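Local coordinates for CRISPR protein (Archaeoglobus fulgidus, PDB 4MJK), which is a Cas5-family CRISPR protein, probably of type I-A, and is likely to serve as a subunit of the Cascade complex that carries the crRNA, at residues Arg17-Ser22 and Pro26-Pro31; Val40-Ala45 and Ile147-Ser152. All coordinates share one frame; numbering follows the deposited sequence.

Contact 1 (Arg17-Ser22 and Pro26-Pro31)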
loop_
_atom_site.group_PDB
_atom_site.type_symbol
_atom_site.label_atom_id
_atom_site.label_comp_id
_atom_site.label_asym_id
_atom_site.label_seq_id
_atom_site.Cartn_x
_atom_site.Cartn_y
_atom_site.Cartn_z
ATOM N N ARG A 17 -2.978 -6.609 12.843
ATOM C CA ARG A 17 -2.117 -6.394 13.998
ATOM C C ARG A 17 -2.046 -7.580 14.975
ATOM O O ARG A 17 -1.245 -7.570 15.911
ATOM C CB ARG A 17 -2.446 -5.048 14.668
ATOM C CG ARG A 17 -2.050 -3.869 13.772
ATOM C CD ARG A 17 -2.460 -2.535 14.347
ATOM N NE ARG A 17 -3.850 -2.249 14.035
ATOM C CZ ARG A 17 -4.266 -1.133 13.451
ATOM N NH1 ARG A 17 -3.389 -0.183 13.145
ATOM N NH2 ARG A 17 -5.562 -0.959 13.189
ATOM N N ILE A 18 -2.838 -8.625 14.727
ATOM C CA ILE A 18 -2.660 -9.869 15.488
ATOM C C ILE A 18 -1.287 -10.511 15.240
ATOM O O ILE A 18 -0.918 -11.472 15.905
ATOM C CB ILE A 18 -3.795 -10.916 15.270
ATOM C CG1 ILE A 18 -3.973 -11.265 13.777
ATOM C CG2 ILE A 18 -5.102 -10.413 15.886
ATOM C CD1 ILE A 18 -5.021 -12.387 13.526
ATOM N N ALA A 19 -0.526 -9.969 14.292
ATOM C CA ALA A 19 0.866 -10.362 14.137
ATOM C C ALA A 19 1.610 -10.152 15.463
ATOM O O ALA A 19 2.623 -10.790 15.721
ATOM C CB ALA A 19 1.525 -9.547 13.021
ATOM N N GLY A 20 1.097 -9.257 16.303
ATOM C CA GLY A 20 1.734 -8.962 17.578
ATOM C C GLY A 20 1.555 -10.035 18.640
ATOM O O GLY A 20 2.254 -10.031 19.663
ATOM N N LEU A 21 0.621 -10.958 18.414
ATOM C CA LEU A 21 0.363 -12.023 19.392
ATOM C C LEU A 21 1.492 -13.048 19.403
ATOM O O LEU A 21 2.155 -13.262 18.395
ATOM C CB LEU A 21 -0.970 -12.720 19.109
ATOM C CG LEU A 21 -2.240 -11.863 19.128
ATOM C CD1 LEU A 21 -3.424 -12.701 18.674
ATOM C CD2 LEU A 21 -2.501 -11.265 20.514
ATOM N N SER A 22 1.694 -13.697 20.549
ATOM C CA SER A 22 2.755 -14.690 20.708
ATOM C C SER A 22 2.550 -15.942 19.860
ATOM O O SER A 22 3.517 -16.594 19.474
ATOM C CB SER A 22 2.857 -15.110 22.174
ATOM O OG SER A 22 1.561 -15.421 22.674
ATOM N N PRO A 26 5.278 -13.400 13.191
ATOM C CA PRO A 26 5.479 -11.981 13.543
ATOM C C PRO A 26 5.190 -11.021 12.389
ATOM O O PRO A 26 5.189 -9.799 12.585
ATOM C CB PRO A 26 6.959 -11.920 13.947
ATOM C CG PRO A 26 7.593 -13.038 13.183
ATOM C CD PRO A 26 6.551 -14.135 13.082
ATOM N N SER A 27 4.986 -11.578 11.196
ATOM C CA SER A 27 4.514 -10.823 10.033
ATOM C C SER A 27 3.735 -11.795 9.137
ATOM O O SER A 27 3.808 -13.016 9.327
ATOM C CB SER A 27 5.683 -10.214 9.274
ATOM O OG SER A 27 6.571 -11.229 8.843
ATOM N N PHE A 28 2.980 -11.265 8.184
ATOM C CA PHE A 28 2.051 -12.105 7.425
ATOM C C PHE A 28 2.202 -11.880 5.932
ATOM O O PHE A 28 2.107 -10.752 5.463
ATOM C CB PHE A 28 0.601 -11.777 7.786
ATOM C CG PHE A 28 0.199 -12.165 9.179
ATOM C CD1 PHE A 28 0.393 -13.455 9.645
ATOM C CD2 PHE A 28 -0.397 -11.229 10.024
ATOM C CE1 PHE A 28 0.015 -13.809 10.937
ATOM C CE2 PHE A 28 -0.775 -11.571 11.310
ATOM C CZ PHE A 28 -0.572 -12.861 11.768
ATOM N N TYR A 29 2.400 -12.951 5.178
ATOM C CA TYR A 29 2.275 -12.845 3.724
ATOM C C TYR A 29 0.805 -12.579 3.347
ATOM O O TYR A 29 0.518 -11.801 2.423
ATOM C CB TYR A 29 2.777 -14.121 3.039
ATOM C CG TYR A 29 4.276 -14.325 3.086
ATOM C CD1 TYR A 29 5.117 -13.658 2.199
ATOM C CD2 TYR A 29 4.852 -15.209 3.996
ATOM C CE1 TYR A 29 6.498 -13.856 2.227
ATOM C CE2 TYR A 29 6.234 -15.420 4.025
ATOM C CZ TYR A 29 7.045 -14.737 3.142
ATOM O OH TYR A 29 8.405 -14.928 3.157
ATOM N N TYR A 30 -0.130 -13.206 4.070
ATOM C CA TYR A 30 -1.555 -13.067 3.738
ATOM C C TYR A 30 -2.430 -12.706 4.925
ATOM O O TYR A 30 -2.075 -12.967 6.062
ATOM C CB TYR A 30 -2.100 -14.371 3.146
ATOM C CG TYR A 30 -1.534 -14.702 1.802
ATOM C CD1 TYR A 30 -1.961 -14.019 0.668
ATOM C CD2 TYR A 30 -0.565 -15.698 1.658
ATOM C CE1 TYR A 30 -1.437 -14.310 -0.575
ATOM C CE2 TYR A 30 -0.039 -15.997 0.418
ATOM C CZ TYR A 30 -0.488 -15.297 -0.704
ATOM O OH TYR A 30 0.023 -15.572 -1.962
ATOM N N PRO A 31 -3.619 -12.142 4.660
ATOM C CA PRO A 31 -4.541 -11.904 5.776
ATOM C C PRO A 31 -4.859 -13.222 6.474
ATOM O O PRO A 31 -5.196 -14.197 5.800
ATOM C CB PRO A 31 -5.805 -11.381 5.079
ATOM C CG PRO A 31 -5.311 -10.788 3.807
ATOM C CD PRO A 31 -4.195 -11.719 3.372
#
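Phe28 sends its ring against the 3-10 turn at Ile18 and Ala19, and one ring corner, CE2, does most of the touching. The closest approach is to the backbone, with CE2 3.4 Å from Ala19 N, and the methyl CB of Ala19 lies 3.5 Å from the same CE2. The amide and the isoleucine branch both approach the ring obliquely. With CG anti to its own carbonyl carbon (chi1 -68°), Phe28 carries the ring from its extended backbone into the turn. The Ile18 side chain crosses that of Phe28 at about a right angle, and its CG1 branch reaches CE2 at 4.1 Å. On its other flank Ala19 CB rests 3.7 Å from Pro26 O, so one buried methyl is shared between a ring and a peptide carbonyl. The turn is held by its own backbone, Leu21 N bonding to Ile18 O at 3.0 Å. All of this lies within the connection between strand 13-15 and helix 33-46: Ile18 also packs on Thr34 and Thr35 of that helix, while Phe28 and Tyr30 lean on strand 196-202, where Glu199 accepts the Tyr29 and Tyr30 amides.

Contact 2 (Val40-Ala45 and Ile147-Ser152); sequences VAEAIA and IHRIGS
Residues 40-45 of helix 33-46 face an irregular loop, 147-152, and the two backbones come nearest at Ala43 and Ile147, whose CA atoms are 6.0 Å apart. The apolar half of the contact belongs to Ile147, which spans one helical turn. Its CG1 lies anti to the carbonyl carbon (chi1 -67°) and is directed to the helix, with CG1 4.3 Å from Ala43 CB and terminal CD1 4.1 Å from Val40 CG2. Ile147 thus packs on two residues whose side chains also meet other helices, Val40 touching Leu62 of helix 58-65 and Ala43 touching Ile143 of helix 141-144. Helix 33-46 and strands 2-10, 66-73, 127-134 and 157-170 match the ferredoxin-like core of the RAMP superfamily, to which Cas5 belongs, and 147-152 lies in the connection from the second helix of that core, 141-144, to its fourth strand, 157-170.

Beside these apolar contacts Glu42 and Arg149 form a salt bridge, their side chains crossing at about a right angle. Arg149 NE donates to Glu42 OE1 at 3.2 Å, a weak bond bent to 128° at the hydrogen, and the carboxylate and guanidinium planes stand 70° apart rather than lying flat together. Arg149 NH1 also makes a weak bond to Gly151 O at 2.9 Å, which ties the guanidinium back to its own loop. An alanine in place of Glu42 would remove the carboxylate and probably leave the Arg149 charge without its mate on the helix and its guanidinium freer to turn.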
loop_
_atom_site.group_PDB
_atom_site.type_symbol
_atom_site.label_atom_id
_atom_site.label_comp_id
_atom_site.label_asym_id
_atom_site.label_seq_id
_atom_site.Cartn_x
_atom_site.Cartn_y
_atom_site.Cartn_z
ATOM N N VAL A 40 -16.323 -11.249 7.436
ATOM C CA VAL A 40 -17.635 -11.842 7.189
ATOM C C VAL A 40 -18.575 -11.531 8.364
ATOM O O VAL A 40 -19.710 -11.081 8.174
ATOM C CB VAL A 40 -17.544 -13.369 6.986
ATOM C CG1 VAL A 40 -18.940 -13.954 6.696
ATOM C CG2 VAL A 40 -16.588 -13.701 5.859
ATOM N N ALA A 41 -18.091 -11.768 9.580
ATOM C CA ALA A 41 -18.888 -11.535 10.779
ATOM C C ALA A 41 -19.340 -10.076 10.875
ATOM O O ALA A 41 -20.508 -9.802 11.152
ATOM C CB ALA A 41 -18.107 -11.938 12.029
ATOM N N GLU A 42 -18.416 -9.146 10.648
ATOM C CA GLU A 42 -18.758 -7.723 10.639
ATOM C C GLU A 42 -19.827 -7.393 9.599
ATOM O O GLU A 42 -20.722 -6.586 9.860
ATOM C CB GLU A 42 -17.521 -6.843 10.393
ATOM C CG GLU A 42 -17.869 -5.362 10.210
ATOM C CD GLU A 42 -16.665 -4.427 10.204
ATOM O OE1 GLU A 42 -15.524 -4.898 10.018
ATOM O OE2 GLU A 42 -16.867 -3.204 10.386
ATOM N N ALA A 43 -19.724 -7.995 8.417
ATOM C CA ALA A 43 -20.680 -7.714 7.346
ATOM C C ALA A 43 -22.061 -8.246 7.710
ATOM O O ALA A 43 -23.084 -7.653 7.360
ATOM C CB ALA A 43 -20.209 -8.302 6.039
ATOM N N ILE A 44 -22.080 -9.368 8.420
ATOM C CA ILE A 44 -23.330 -9.952 8.889
ATOM C C ILE A 44 -23.954 -9.091 9.989
ATOM O O ILE A 44 -25.157 -8.829 9.978
ATOM C CB ILE A 44 -23.123 -11.387 9.402
ATOM C CG1 ILE A 44 -22.764 -12.323 8.242
ATOM C CG2 ILE A 44 -24.374 -11.879 10.112
ATOM C CD1 ILE A 44 -22.317 -13.712 8.695
ATOM N N ALA A 45 -23.125 -8.644 10.927
ATOM C CA ALA A 45 -23.594 -7.818 12.033
ATOM C C ALA A 45 -24.202 -6.506 11.549
ATOM O O ALA A 45 -25.277 -6.117 12.000
ATOM C CB ALA A 45 -22.471 -7.551 13.015
ATOM N N ILE A 147 -18.341 -7.078 1.843
ATOM C CA ILE A 147 -17.077 -6.963 2.555
ATOM C C ILE A 147 -16.260 -5.814 1.949
ATOM O O ILE A 147 -15.954 -5.846 0.753
ATOM C CB ILE A 147 -16.303 -8.276 2.474
ATOM C CG1 ILE A 147 -17.042 -9.369 3.262
ATOM C CG2 ILE A 147 -14.868 -8.095 2.997
ATOM C CD1 ILE A 147 -16.484 -10.772 3.035
ATOM N N HIS A 148 -15.907 -4.818 2.772
ATOM C CA HIS A 148 -15.193 -3.619 2.305
ATOM C C HIS A 148 -13.823 -3.445 2.951
ATOM O O HIS A 148 -13.039 -2.585 2.535
ATOM C CB HIS A 148 -16.005 -2.344 2.573
ATOM C CG HIS A 148 -17.363 -2.350 1.939
ATOM N ND1 HIS A 148 -17.557 -2.628 0.606
ATOM C CD2 HIS A 148 -18.589 -2.111 2.458
ATOM C CE1 HIS A 148 -18.846 -2.563 0.324
ATOM N NE2 HIS A 148 -19.497 -2.249 1.436
ATOM N N ARG A 149 -13.547 -4.236 3.983
ATOM C CA ARG A 149 -12.207 -4.246 4.546
ATOM C C ARG A 149 -11.834 -5.604 5.116
ATOM O O ARG A 149 -12.667 -6.327 5.642
ATOM C CB ARG A 149 -12.038 -3.155 5.599
ATOM C CG ARG A 149 -12.968 -3.293 6.774
ATOM C CD ARG A 149 -12.172 -3.441 8.031
ATOM N NE ARG A 149 -12.982 -3.193 9.218
ATOM C CZ ARG A 149 -12.472 -2.926 10.415
ATOM N NH1 ARG A 149 -11.155 -2.877 10.573
ATOM N NH2 ARG A 149 -13.277 -2.715 11.447
ATOM N N ILE A 150 -10.564 -5.949 4.983
ATOM C CA ILE A 150 -10.048 -7.177 5.573
ATOM C C ILE A 150 -8.777 -6.813 6.319
ATOM O O ILE A 150 -7.746 -6.539 5.712
ATOM C CB ILE A 150 -9.777 -8.242 4.498
ATOM C CG1 ILE A 150 -11.098 -8.623 3.813
ATOM C CG2 ILE A 150 -9.106 -9.477 5.125
ATOM C CD1 ILE A 150 -10.935 -9.484 2.575
ATOM N N GLY A 151 -8.860 -6.779 7.639
ATOM C CA GLY A 151 -7.764 -6.271 8.444
ATOM C C GLY A 151 -8.173 -4.937 9.032
ATOM O O GLY A 151 -9.325 -4.761 9.422
ATOM N N SER A 152 -7.229 -4.003 9.075
ATOM C CA SER A 152 -7.428 -2.677 9.650
ATOM C C SER A 152 -8.379 -1.849 8.796
ATOM O O SER A 152 -8.666 -2.212 7.656
ATOM C CB SER A 152 -6.097 -1.938 9.691
ATOM O OG SER A 152 -5.703 -1.576 8.368
#

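From the N terminus, the chain runs through strands 2-10 and 13-15 before contact 1 closes a short loop, with three residues between 17-22 and 26-31. The chain then enters helix 33-46, on which contact 2 opens; that contact closes across 101 intervening residues at 147-152, just before strand 157-170 of the sheet. The two are therefore in series, neither nested nor crossed, with centres about 18 Å apart. They nevertheless touch: Arg17 NH2 packs 3.7 Å from Ser152 CB, and Pro31 CB lies 3.8 Å from Ile150 CG2. Loop 147-152 thus borders both the connection leading into helix 33-46 and the helix itself.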